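Local coordinates for nuclear inclusion protein A (PDB 3MMG) that probably cleaves viral polyprotein as a 3C-type cysteine protease of the potyviral C4 family, with a chymotrypsin-like fold, at residues P103-V112 with L124-V132; S138-T146 with G175-P183. The protein carries 3 engineered substitutions. One frame throughout, in Å; residues are numbered along the deposited sequence. Where two conformers were deposited one is given.

Contact 1 (P103-V112 with L124-V132); sequences PTIKDRVCMV and LVSESSHIV
Ile131 and Val109 cross nearly at right angles and meet methyl to methyl, CG2 to CG2 at 3.6 Å, at the open end of the antiparallel hairpin of strands 109-116 and 121-133 in the C-terminal beta-barrel. With CG1 of Ile131 placed between its backbone N and carbonyl carbon (chi1 60°), CD1 reaches the ring of Pro103, 3.7 Å from CB; Trp140 and Phe179 continue this apolar cluster. On the other face of the hairpin, Cys110 CB lies 3.6 Å from Val125 CG2, while Arg108 runs beside His130, CD 3.5 Å from ND1, its guanidinium turned 66° from the imidazole plane.

The backbones hold this packing through the hydrogen-bonded pair Val109 and Ser129. Between that pair and Val112 with Val125, the second strand has one residue more than the first, a beta bulge at Ser126 and Glu127. There a hydroxyl stands in for a carbonyl: Ser126 OG accepts from Met111 N at 2.8 Å and donates to Glu127 O at 2.7 Å. Farther out, Asp107 OD2 accepts from Thr104 N across a type I turn, and Arg101 and Ser157 hold OD1. Beyond, a water accepts from Ile131 N at 2.8 Å and lies 2.7 Å from Asp107 O.

Contact 2 (S138-T146 with G175-P183); sequences SFWQHWITT and GSNYFVEFP
Trp140 and Phe179 lie side by side on one face of the antiparallel pair 139-142 and 177-181, two neighbouring strands of the C-terminal barrel. The pyrrole part of the indole is nearly parallel to the phenyl ring, at 11°, but slid so far that they barely overlap; it is Trp140 CB that sits over the phenyl face, a CH-pi contact 3.8 Å from the centroid. At the indole edge, NE1 donates to the anti lone pair of Glu181 OE1 at 2.8 Å, with ring and carboxylate almost coplanar. OE2 forms a salt bridge with Arg80 and a hydrogen bond with Gln102.

Farther along this face, His142 is folded toward the partner strand by a chi1 of 71°, which places CG between the backbone N and the carbonyl carbon. One imidazole face receives Asn177 CB, 3.8 Å from the centroid, while CD2 points at the edge of the Phe179 ring. The amide of Asn177 continues toward Thr146, its ND2 giving a weak bond to Ile144 O; OD1 bonds to Thr170.

On the opposite face, Gln141 lays CB against the Tyr178 ring, 3.6 Å from CE2, and a water joins its OE1 to Tyr178 OH. Another water gathers Gln141 NE2, His142 O and Asn177 N where the strands begin to part.

Ile144 N donates to His142 ND1 at 3.1 Å, in the imidazole plane. Thr146 OG1 binds a polar side chain of the bound peptide, consistent with the S1 glutamine pocket of 3C-type proteases. With ND1 accepting, a neutral His142 would carry its proton on NE2 and hydrogen-bond through it to His167 ND1, a chain of bonds likely to fix the orientation of the His167 ring, which in 3C-type proteases faces the substrate glutamine.

From the N terminus, contact 1 closes first: residues 113-123 turn the chain back so that 124-132 runs against 103-112. After the short connection 134-138 the chain enters strand 139-142, and contact 2 opens, closing only after the 28 residues 147-174, which include strands 154-157 and 163-171. The two contacts are therefore in series, neither nested nor crossed. They are stitched together inside one barrel, where Gln141 N lies 2.7 Å from Val132 O and Trp143 N meets Ser129 OG. The excursion spanned by contact 2 also returns to contact 1, since Cys110 pairs its backbone with Val156, which closes the barrel between strands 109-116 and 154-157.

Contact 1 (P103-V112 with L124-V132)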
loop_
_atom_site.group_PDB
_atom_site.type_symbol
_atom_site.label_atom_id
_atom_site.label_comp_id
_atom_site.label_asym_id
_atom_site.label_seq_id
_atom_site.Cartn_x
_atom_site.Cartn_y
_atom_site.Cartn_z
ATOM N N PRO A 103 -5.386 8.605 -9.365
ATOM C CA PRO A 103 -6.249 8.025 -10.397
ATOM C C PRO A 103 -7.140 9.081 -11.023
ATOM O O PRO A 103 -7.383 10.137 -10.421
ATOM C CB PRO A 103 -7.156 7.043 -9.638
ATOM C CG PRO A 103 -6.742 7.084 -8.188
ATOM C CD PRO A 103 -5.820 8.262 -7.997
ATOM N N THR A 104 -7.649 8.761 -12.199
ATOM C CA THR A 104 -8.667 9.584 -12.841
ATOM C C THR A 104 -9.769 8.667 -13.322
ATOM O O THR A 104 -9.606 7.440 -13.329
ATOM C CB THR A 104 -8.141 10.381 -14.062
ATOM O OG1 THR A 104 -8.091 9.523 -15.210
ATOM C CG2 THR A 104 -6.758 10.979 -13.798
ATOM N N ILE A 105 -10.879 9.261 -13.749
ATOM C CA ILE A 105 -12.000 8.455 -14.247
ATOM C C ILE A 105 -11.717 7.788 -15.596
ATOM O O ILE A 105 -12.568 7.057 -16.108
ATOM C CB ILE A 105 -13.326 9.258 -14.314
ATOM C CG1 ILE A 105 -13.195 10.483 -15.223
ATOM C CG2 ILE A 105 -13.787 9.626 -12.912
ATOM C CD1 ILE A 105 -14.589 11.133 -15.525
ATOM N N LYS A 106 -10.543 8.043 -16.180
ATOM C CA LYS A 106 -10.124 7.285 -17.359
ATOM C C LYS A 106 -9.534 5.919 -16.969
ATOM O O LYS A 106 -9.575 4.961 -17.742
ATOM C CB LYS A 106 -9.092 8.084 -18.163
ATOM C CG LYS A 106 -8.611 7.403 -19.467
ATOM C CD LYS A 106 -7.654 8.307 -20.281
ATOM C CE LYS A 106 -6.883 7.461 -21.292
ATOM N NZ LYS A 106 -6.256 8.334 -22.334
ATOM N N ASP A 107 -8.975 5.843 -15.769
ATOM C CA ASP A 107 -8.202 4.665 -15.389
ATOM C C ASP A 107 -9.012 3.413 -15.138
ATOM O O ASP A 107 -10.127 3.462 -14.608
ATOM C CB ASP A 107 -7.454 4.964 -14.100
ATOM C CG ASP A 107 -6.223 5.807 -14.338
ATOM O OD1 ASP A 107 -5.422 5.462 -15.242
ATOM O OD2 ASP A 107 -6.088 6.823 -13.635
ATOM N N ARG A 108 -8.403 2.284 -15.460
ATOM C CA ARG A 108 -8.822 1.016 -14.893
ATOM C C ARG A 108 -7.562 0.450 -14.242
ATOM O O ARG A 108 -6.437 0.790 -14.645
ATOM C CB ARG A 108 -9.328 0.078 -15.993
ATOM C CG ARG A 108 -10.509 0.706 -16.766
ATOM C CD ARG A 108 -11.166 -0.284 -17.696
ATOM N NE ARG A 108 -10.322 -0.674 -18.831
ATOM C CZ ARG A 108 -10.266 -0.004 -19.985
ATOM N NH1 ARG A 108 -10.970 1.116 -20.140
ATOM N NH2 ARG A 108 -9.505 -0.440 -20.989
ATOM N N VAL A 109 -7.755 -0.392 -13.230
ATOM C CA VAL A 109 -6.605 -0.846 -12.424
ATOM C C VAL A 109 -6.501 -2.362 -12.313
ATOM O O VAL A 109 -7.518 -3.072 -12.325
ATOM C CB VAL A 109 -6.604 -0.245 -10.977
ATOM C CG1 VAL A 109 -6.440 1.282 -11.007
ATOM C CG2 VAL A 109 -7.866 -0.663 -10.207
ATOM N N CYS A 110 -5.253 -2.853 -12.246
ATOM C CA CYS A 110 -4.944 -4.249 -11.834
ATOM C C CYS A 110 -4.201 -4.265 -10.514
ATOM O O CYS A 110 -3.316 -3.427 -10.293
ATOM C CB CYS A 110 -4.038 -4.953 -12.846
ATOM S SG CYS A 110 -4.748 -5.268 -14.439
ATOM N N MET A 111 -4.498 -5.248 -9.659
ATOM C CA MET A 111 -3.732 -5.402 -8.439
ATOM C C MET A 111 -2.499 -6.215 -8.785
ATOM O O MET A 111 -2.572 -7.199 -9.540
ATOM C CB MET A 111 -4.589 -6.062 -7.364
ATOM C CG MET A 111 -3.892 -6.086 -6.001
ATOM S SD MET A 111 -5.008 -6.698 -4.708
ATOM C CE MET A 111 -6.304 -5.469 -4.730
ATOM N N VAL A 112 -1.370 -5.807 -8.220
ATOM C CA VAL A 112 -0.108 -6.500 -8.453
ATOM C C VAL A 112 0.433 -6.999 -7.111
ATOM O O VAL A 112 0.387 -6.279 -6.112
ATOM C CB VAL A 112 0.912 -5.570 -9.103
ATOM C CG1 VAL A 112 2.276 -6.273 -9.159
ATOM C CG2 VAL A 112 0.457 -5.176 -10.504
ATOM N N LEU A 124 2.610 -11.460 -9.647
ATOM C CA LEU A 124 1.199 -11.849 -9.720
ATOM C C LEU A 124 0.388 -10.637 -10.152
ATOM O O LEU A 124 0.678 -9.526 -9.735
ATOM C CB LEU A 124 0.714 -12.336 -8.354
ATOM C CG LEU A 124 1.665 -13.288 -7.588
ATOM C CD1 LEU A 124 1.309 -13.367 -6.133
ATOM C CD2 LEU A 124 1.653 -14.623 -8.216
ATOM N N VAL A 125 -0.612 -10.845 -11.000
ATOM C CA VAL A 125 -1.454 -9.723 -11.412
ATOM C C VAL A 125 -2.914 -10.177 -11.492
ATOM O O VAL A 125 -3.199 -11.315 -11.853
ATOM C CB VAL A 125 -0.969 -9.065 -12.741
ATOM C CG1 VAL A 125 -1.063 -10.020 -13.918
ATOM C CG2 VAL A 125 -1.772 -7.799 -13.030
ATOM N N SER A 126 -3.826 -9.288 -11.100
ATOM C CA SER A 126 -5.257 -9.620 -11.068
ATOM C C SER A 126 -5.944 -9.211 -12.362
ATOM O O SER A 126 -5.330 -8.621 -13.262
ATOM C CB SER A 126 -5.964 -8.866 -9.942
ATOM O OG SER A 126 -6.097 -7.480 -10.268
ATOM N N GLU A 127 -7.248 -9.522 -12.455
ATOM C CA GLU A 127 -8.055 -8.915 -13.530
ATOM C C GLU A 127 -8.111 -7.411 -13.322
ATOM O O GLU A 127 -7.936 -6.910 -12.197
ATOM C CB GLU A 127 -9.490 -9.470 -13.493
ATOM C CG GLU A 127 -9.653 -10.852 -14.107
ATOM C CD GLU A 127 -11.113 -11.152 -14.354
ATOM O OE1 GLU A 127 -11.844 -11.427 -13.374
ATOM O OE2 GLU A 127 -11.528 -11.107 -15.528
ATOM N N SER A 128 -8.397 -6.686 -14.401
ATOM C CA SER A 128 -8.495 -5.222 -14.286
ATOM C C SER A 128 -9.886 -4.842 -13.800
ATOM O O SER A 128 -10.865 -5.549 -14.067
ATOM C CB SER A 128 -8.207 -4.500 -15.613
ATOM O OG SER A 128 -9.225 -4.732 -16.569
ATOM N N SER A 129 -9.973 -3.696 -13.136
ATOM C CA SER A 129 -11.241 -3.229 -12.592
ATOM C C SER A 129 -11.510 -1.772 -12.914
ATOM O O SER A 129 -10.604 -0.947 -12.957
ATOM C CB SER A 129 -11.234 -3.377 -11.070
ATOM O OG SER A 129 -12.457 -2.926 -10.483
ATOM N N HIS A 130 -12.787 -1.469 -13.105
ATOM C CA HIS A 130 -13.234 -0.093 -13.130
ATOM C C HIS A 130 -13.109 0.445 -11.720
ATOM O O HIS A 130 -13.042 -0.341 -10.755
ATOM C CB HIS A 130 -14.692 -0.022 -13.616
ATOM C CG HIS A 130 -14.909 -0.804 -14.867
ATOM N ND1 HIS A 130 -14.313 -0.463 -16.066
ATOM C CD2 HIS A 130 -15.610 -1.937 -15.104
ATOM C CE1 HIS A 130 -14.655 -1.340 -16.991
ATOM N NE2 HIS A 130 -15.418 -2.262 -16.427
ATOM N N ILE A 131 -13.057 1.773 -11.607
ATOM C CA ILE A 131 -12.926 2.418 -10.278
ATOM C C ILE A 131 -13.918 3.547 -10.118
ATOM O O ILE A 131 -14.375 4.122 -11.120
ATOM C CB ILE A 131 -11.498 2.902 -10.016
ATOM C CG1 ILE A 131 -11.048 3.929 -11.071
ATOM C CG2 ILE A 131 -10.529 1.683 -10.100
ATOM C CD1 ILE A 131 -9.689 4.615 -10.772
ATOM N N VAL A 132 -14.278 3.828 -8.862
ATOM C CA VAL A 132 -15.233 4.910 -8.574
ATOM C C VAL A 132 -14.800 5.602 -7.291
ATOM O O VAL A 132 -14.670 4.942 -6.257
ATOM C CB VAL A 132 -16.684 4.375 -8.399
ATOM C CG1 VAL A 132 -17.655 5.546 -8.053
ATOM C CG2 VAL A 132 -17.170 3.612 -9.621
HETATM O O HOH W 1 -14.153 5.788 -14.109
HETATM O O HOH W 2 -12.773 3.267 -13.958
#

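Contact 2 (S138-T146 with G175-P183)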
loop_
_atom_site.group_PDB
_atom_site.type_symbol
_atom_site.label_atom_id
_atom_site.label_comp_id
_atom_site.label_asym_id
_atom_site.label_seq_id
_atom_site.Cartn_x
_atom_site.Cartn_y
_atom_site.Cartn_z
ATOM N N SER A 138 -10.032 9.835 0.327
ATOM C CA SER A 138 -8.986 9.382 -0.582
ATOM C C SER A 138 -9.231 7.947 -1.049
ATOM O O SER A 138 -8.335 7.298 -1.616
ATOM C CB SER A 138 -7.618 9.524 0.091
ATOM O OG SER A 138 -7.262 10.903 0.187
ATOM N N PHE A 139 -10.433 7.437 -0.810
ATOM C CA PHE A 139 -10.748 6.060 -1.180
ATOM C C PHE A 139 -11.401 5.975 -2.555
ATOM O O PHE A 139 -12.231 6.815 -2.913
ATOM C CB PHE A 139 -11.698 5.392 -0.171
ATOM C CG PHE A 139 -11.103 5.156 1.188
ATOM C CD1 PHE A 139 -10.082 4.202 1.374
ATOM C CD2 PHE A 139 -11.565 5.872 2.291
ATOM C CE1 PHE A 139 -9.519 3.980 2.669
ATOM C CE2 PHE A 139 -11.008 5.656 3.582
ATOM C CZ PHE A 139 -9.979 4.711 3.758
ATOM N N TRP A 140 -11.032 4.945 -3.310
ATOM C CA TRP A 140 -11.703 4.609 -4.564
ATOM C C TRP A 140 -12.170 3.167 -4.521
ATOM O O TRP A 140 -11.409 2.266 -4.123
ATOM C CB TRP A 140 -10.731 4.724 -5.735
ATOM C CG TRP A 140 -10.307 6.117 -6.064
ATOM C CD1 TRP A 140 -9.486 6.936 -5.326
ATOM C CD2 TRP A 140 -10.637 6.841 -7.252
ATOM N NE1 TRP A 140 -9.306 8.134 -5.982
ATOM C CE2 TRP A 140 -10.002 8.106 -7.161
ATOM C CE3 TRP A 140 -11.419 6.545 -8.396
ATOM C CZ2 TRP A 140 -10.114 9.084 -8.175
ATOM C CZ3 TRP A 140 -11.541 7.519 -9.400
ATOM C CH2 TRP A 140 -10.857 8.769 -9.286
ATOM N N GLN A 141 -13.387 2.932 -4.960
ATOM C CA GLN A 141 -13.909 1.571 -5.009
ATOM C C GLN A 141 -13.274 0.771 -6.168
ATOM O O GLN A 141 -12.998 1.322 -7.254
ATOM C CB GLN A 141 -15.436 1.587 -5.157
ATOM C CG GLN A 141 -16.071 0.209 -4.954
ATOM C CD GLN A 141 -17.592 0.248 -4.937
ATOM O OE1 GLN A 141 -18.192 1.312 -5.080
ATOM N NE2 GLN A 141 -18.213 -0.911 -4.750
ATOM N N HIS A 142 -13.051 -0.519 -5.927
ATOM C CA HIS A 142 -12.658 -1.440 -6.985
ATOM C C HIS A 142 -13.363 -2.775 -6.750
ATOM O O HIS A 142 -13.926 -3.011 -5.664
ATOM C CB HIS A 142 -11.106 -1.590 -7.065
ATOM C CG HIS A 142 -10.496 -2.354 -5.924
ATOM N ND1 HIS A 142 -10.463 -3.731 -5.891
ATOM C CD2 HIS A 142 -9.856 -1.937 -4.803
ATOM C CE1 HIS A 142 -9.857 -4.131 -4.785
ATOM N NE2 HIS A 142 -9.486 -3.064 -4.102
ATOM N N TRP A 143 -13.355 -3.619 -7.783
ATOM C CA TRP A 143 -14.062 -4.905 -7.753
ATOM C C TRP A 143 -13.171 -6.160 -7.852
ATOM O O TRP A 143 -13.658 -7.223 -8.247
ATOM C CB TRP A 143 -15.166 -4.919 -8.816
ATOM C CG TRP A 143 -16.337 -4.039 -8.413
ATOM C CD1 TRP A 143 -17.485 -4.443 -7.778
ATOM C CD2 TRP A 143 -16.451 -2.616 -8.582
ATOM N NE1 TRP A 143 -18.306 -3.357 -7.554
ATOM C CE2 TRP A 143 -17.693 -2.226 -8.031
ATOM C CE3 TRP A 143 -15.625 -1.636 -9.142
ATOM C CZ2 TRP A 143 -18.130 -0.894 -8.043
ATOM C CZ3 TRP A 143 -16.063 -0.298 -9.159
ATOM C CH2 TRP A 143 -17.305 0.051 -8.600
ATOM N N ILE A 144 -11.898 -6.038 -7.468
ATOM C CA ILE A 144 -10.950 -7.160 -7.520
ATOM C C ILE A 144 -11.061 -7.945 -6.213
ATOM O O ILE A 144 -10.981 -7.368 -5.131
ATOM C CB ILE A 144 -9.490 -6.664 -7.716
ATOM C CG1 ILE A 144 -9.376 -5.825 -9.004
ATOM C CG2 ILE A 144 -8.480 -7.865 -7.712
ATOM C CD1 ILE A 144 -8.148 -4.904 -9.084
ATOM N N THR A 145 -11.260 -9.250 -6.342
ATOM C CA THR A 145 -11.286 -10.166 -5.193
ATOM C C THR A 145 -10.038 -10.008 -4.315
ATOM O O THR A 145 -8.911 -10.060 -4.812
ATOM C CB THR A 145 -11.443 -11.639 -5.674
ATOM O OG1 THR A 145 -12.728 -11.798 -6.280
ATOM C CG2 THR A 145 -11.289 -12.640 -4.506
ATOM N N THR A 146 -10.267 -9.827 -3.008
ATOM C CA THR A 146 -9.187 -9.745 -2.041
ATOM C C THR A 146 -9.486 -10.582 -0.795
ATOM O O THR A 146 -10.649 -10.816 -0.442
ATOM C CB THR A 146 -8.961 -8.295 -1.573
ATOM O OG1 THR A 146 -10.203 -7.780 -1.087
ATOM C CG2 THR A 146 -8.529 -7.428 -2.703
ATOM N N GLY A 175 -19.065 -6.798 0.985
ATOM C CA GLY A 175 -17.830 -7.233 0.331
ATOM C C GLY A 175 -17.217 -6.255 -0.661
ATOM O O GLY A 175 -16.200 -6.591 -1.296
ATOM N N SER A 176 -17.818 -5.068 -0.810
ATOM C CA SER A 176 -17.244 -3.991 -1.644
ATOM C C SER A 176 -15.814 -3.747 -1.183
ATOM O O SER A 176 -15.531 -3.872 0.001
ATOM C CB SER A 176 -18.036 -2.684 -1.487
ATOM O OG SER A 176 -19.341 -2.776 -2.048
ATOM N N ASN A 177 -14.929 -3.385 -2.115
ATOM C CA ASN A 177 -13.517 -3.147 -1.802
ATOM C C ASN A 177 -13.083 -1.734 -2.170
ATOM O O ASN A 177 -13.598 -1.163 -3.130
ATOM C CB ASN A 177 -12.635 -4.129 -2.575
ATOM C CG ASN A 177 -12.688 -5.505 -2.016
ATOM O OD1 ASN A 177 -12.917 -5.704 -0.819
ATOM N ND2 ASN A 177 -12.484 -6.487 -2.881
ATOM N N TYR A 178 -12.118 -1.197 -1.432
ATOM C CA TYR A 178 -11.649 0.175 -1.661
ATOM C C TYR A 178 -10.141 0.247 -1.508
ATOM O O TYR A 178 -9.573 -0.369 -0.601
ATOM C CB TYR A 178 -12.301 1.172 -0.702
ATOM C CG TYR A 178 -13.794 1.137 -0.740
ATOM C CD1 TYR A 178 -14.479 0.204 0.029
ATOM C CD2 TYR A 178 -14.528 2.011 -1.561
ATOM C CE1 TYR A 178 -15.838 0.107 -0.010
ATOM C CE2 TYR A 178 -15.947 1.918 -1.589
ATOM C CZ TYR A 178 -16.562 0.959 -0.793
ATOM O OH TYR A 178 -17.926 0.766 -0.739
ATOM N N PHE A 179 -9.514 0.980 -2.419
ATOM C CA PHE A 179 -8.117 1.306 -2.278
ATOM C C PHE A 179 -7.944 2.767 -1.902
ATOM O O PHE A 179 -8.876 3.572 -2.075
ATOM C CB PHE A 179 -7.313 0.933 -3.530
ATOM C CG PHE A 179 -7.514 1.820 -4.734
ATOM C CD1 PHE A 179 -6.721 2.976 -4.920
ATOM C CD2 PHE A 179 -8.422 1.449 -5.744
ATOM C CE1 PHE A 179 -6.846 3.746 -6.080
ATOM C CE2 PHE A 179 -8.537 2.212 -6.929
ATOM C CZ PHE A 179 -7.764 3.365 -7.085
ATOM N N VAL A 180 -6.761 3.104 -1.388
ATOM C CA VAL A 180 -6.471 4.510 -1.014
ATOM C C VAL A 180 -5.511 5.054 -2.054
ATOM O O VAL A 180 -4.506 4.412 -2.340
ATOM C CB VAL A 180 -5.857 4.672 0.417
ATOM C CG1 VAL A 180 -4.684 3.669 0.646
ATOM C CG2 VAL A 180 -5.431 6.136 0.684
ATOM N N GLU A 181 -5.827 6.230 -2.606
ATOM C CA GLU A 181 -5.037 6.808 -3.686
ATOM C C GLU A 181 -3.808 7.519 -3.167
ATOM O O GLU A 181 -3.835 8.098 -2.084
ATOM C CB GLU A 181 -5.887 7.811 -4.487
ATOM C CG GLU A 181 -6.377 8.985 -3.643
ATOM C CD GLU A 181 -6.658 10.243 -4.441
ATOM O OE1 GLU A 181 -7.493 10.214 -5.352
ATOM O OE2 GLU A 181 -6.040 11.277 -4.131
ATOM N N PHE A 182 -2.739 7.489 -3.962
ATOM C CA PHE A 182 -1.612 8.392 -3.754
ATOM C C PHE A 182 -2.020 9.810 -4.089
ATOM O O PHE A 182 -2.855 10.017 -4.975
ATOM C CB PHE A 182 -0.393 7.944 -4.581
ATOM C CG PHE A 182 0.235 6.721 -4.001
ATOM C CD1 PHE A 182 -0.141 5.456 -4.454
ATOM C CD2 PHE A 182 1.067 6.822 -2.897
ATOM C CE1 PHE A 182 0.360 4.308 -3.864
ATOM C CE2 PHE A 182 1.582 5.661 -2.282
ATOM C CZ PHE A 182 1.217 4.407 -2.762
ATOM N N PRO A 183 -1.445 10.786 -3.379
ATOM C CA PRO A 183 -1.670 12.187 -3.691
ATOM C C PRO A 183 -0.787 12.669 -4.852
ATOM O O PRO A 183 0.125 11.964 -5.297
ATOM C CB PRO A 183 -1.242 12.880 -2.398
ATOM C CG PRO A 183 -0.105 12.038 -1.912
ATOM C CD PRO A 183 -0.586 10.624 -2.187
HETATM O O HOH W 3 -7.740 12.492 -2.120
HETATM O O HOH W 4 -16.480 -3.303 -4.652
HETATM O O HOH W 5 -19.601 1.920 -2.539
HETATM O O HOH W 6 -21.135 -1.243 -4.394
HETATM O O HOH W 7 -12.928 -9.714 -1.949
#